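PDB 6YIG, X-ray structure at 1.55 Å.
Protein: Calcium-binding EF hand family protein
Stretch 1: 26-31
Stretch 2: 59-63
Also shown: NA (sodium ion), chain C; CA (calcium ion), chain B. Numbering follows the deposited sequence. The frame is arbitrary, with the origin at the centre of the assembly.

Stretch 1 26-31: GRISGA
Stretch 2 (59-63) SGFLD

Two short segments of an EF-hand protein run antiparallel and meet through a minimal β-bridge, with R27 across from D63, I28 from L62, S29 from F61 and G30 from G60; together they bury 368 Å².

G26 leads in as a loop residue at phi/psi 80/10, a positive phi that favours glycine, and touches nothing of the partner closely. R27 then extends (-134/151). Its carbonyl O binds the calcium ion at 2.3 Å. The CA-to-CB bond points sideways, yet the side chain, chi1 to chi4 at m, t, m and -174°, lays its guanidinium flat on the ring of F61. The planes differ by 6°, and R27 CZ stands 3.8 Å from the F61 ring centroid, 14° off the ring normal, so stacking and cation-π geometry coincide. R27 CA also makes a CA-H...O contact of 3.5 Å with L62 O.

I28 (-101/113) is the register-setting residue. As a hydrogen-bonded pair with L62 (-104/129; CA-CA 4.9 Å), it both gives and receives: I28 N to L62 O is 2.9 Å at 172°, and L62 N to I28 O is 2.8 Å at 165°. I28 O also accepts a CA-H...O contact from F61 CA at 3.3 Å. The side chains of I28 (m, m) and L62 (m, t) share one face of the bridge and are buried, with I28 CB 4.1 Å from L62 CB, although the end of I28 leads away from the partner.

S29 (-77/165, chi1 p) shares the other face with F61 (-135/147, chi1 m, chi2 87°). Their CA atoms are 4.6 Å apart, and S29 CB lies 3.8 Å from F61 CE2. S29 is also an N-cap: its side chain caps a backbone N just past the stretch as the chain turns helical. In the partner stretch, F61 N donates a hydrogen bond to S59 OG (3.3 Å; S59 chi1 p). The sodium ion is coordinated by S59 OG at 2.4 Å and by F61 O at 2.3 Å; thus each stretch carries a metal-bound carbonyl, R27 O and F61 O.

G30 (-53/-47) begins the helix. Its N reaches G60 O through a weak bond of 3.4 Å at 128°, supplemented by a water that donates to G60 O at 2.6 Å and accepts from G30 N at 3.1 Å. A CB on G30 would have room, whereas at G60 (91/2) it would jam against the preceding carbonyl O. A31 continues the helix (-64/-40), beyond reach of the partner.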

# COMPACT_ATOMS: atom_id res chain seq x y z
N GLY A 26 6.28 0.52 14.30
CA GLY A 26 7.06 0.74 13.09
C GLY A 26 6.82 -0.27 12.02
O GLY A 26 7.56 -0.30 11.03
N ARG A 27 5.80 -1.11 12.17
CA ARG A 27 5.41 -2.13 11.21
C ARG A 27 3.91 -2.09 11.02
O ARG A 27 3.18 -1.76 11.95
CB ARG A 27 5.80 -3.54 11.68
CG ARG A 27 7.23 -3.74 12.14
CD ARG A 27 7.37 -5.17 12.69
NE ARG A 27 6.60 -5.36 13.92
CZ ARG A 27 6.64 -6.47 14.65
NH1 ARG A 27 7.42 -7.48 14.28
NH2 ARG A 27 5.92 -6.57 15.77
N ILE A 28 3.43 -2.46 9.83
CA ILE A 28 2.00 -2.60 9.59
C ILE A 28 1.66 -4.08 9.65
O ILE A 28 2.06 -4.88 8.79
CB ILE A 28 1.55 -1.98 8.26
CG1 ILE A 28 2.04 -0.55 8.10
CG2 ILE A 28 0.02 -2.08 8.14
CD1 ILE A 28 1.71 0.37 9.26
N SER A 29 0.90 -4.45 10.67
CA SER A 29 0.44 -5.82 10.83
C SER A 29 -0.72 -6.11 9.89
O SER A 29 -1.32 -5.21 9.30
CB SER A 29 -0.02 -6.05 12.26
OG SER A 29 -1.22 -5.33 12.48
N GLY A 30 -1.02 -7.40 9.75
CA GLY A 30 -2.18 -7.79 8.95
C GLY A 30 -3.46 -7.08 9.38
O GLY A 30 -4.21 -6.57 8.56
N ALA A 31 -3.72 -7.07 10.69
CA ALA A 31 -4.94 -6.43 11.19
C ALA A 31 -4.94 -4.94 10.92
O ALA A 31 -5.98 -4.35 10.62
CB ALA A 31 -5.08 -6.69 12.70
N SER A 59 6.43 -12.40 6.57
CA SER A 59 6.50 -12.34 8.02
C SER A 59 5.19 -11.97 8.69
O SER A 59 5.08 -12.09 9.92
CB SER A 59 7.55 -11.32 8.44
OG SER A 59 7.10 -10.02 8.10
N GLY A 60 4.22 -11.48 7.94
CA GLY A 60 2.98 -10.99 8.51
C GLY A 60 2.99 -9.52 8.83
O GLY A 60 2.01 -9.00 9.38
N PHE A 61 4.08 -8.83 8.52
CA PHE A 61 4.20 -7.42 8.79
C PHE A 61 4.79 -6.74 7.56
O PHE A 61 5.62 -7.31 6.86
CB PHE A 61 5.11 -7.13 9.98
CG PHE A 61 4.62 -7.70 11.27
CD1 PHE A 61 4.93 -8.99 11.63
CD2 PHE A 61 3.83 -6.94 12.11
CE1 PHE A 61 4.47 -9.51 12.80
CE2 PHE A 61 3.36 -7.45 13.28
CZ PHE A 61 3.69 -8.74 13.63
N LEU A 62 4.37 -5.51 7.34
CA LEU A 62 4.94 -4.67 6.30
C LEU A 62 5.85 -3.63 6.93
O LEU A 62 5.43 -2.92 7.85
CB LEU A 62 3.87 -3.95 5.50
CG LEU A 62 2.75 -4.82 4.93
CD1 LEU A 62 1.77 -3.90 4.19
CD2 LEU A 62 3.26 -5.93 4.04
N ASP A 63 7.08 -3.52 6.43
CA ASP A 63 7.87 -2.36 6.82
C ASP A 63 7.46 -1.15 5.98
O ASP A 63 6.48 -1.18 5.22
CB ASP A 63 9.37 -2.68 6.73
CG ASP A 63 9.82 -3.00 5.34
OD1 ASP A 63 9.10 -2.71 4.38
OD2 ASP A 63 10.94 -3.55 5.19
NA NA C . 7.16 -8.79 6.10
CA CA B . 2.04 -1.70 13.95
O HOH W 1 0.12 -10.10 10.85
O HOH W 2 2.20 -4.04 14.28
O HOH W 3 8.79 -7.73 7.89
O HOH W 4 8.29 -7.92 4.33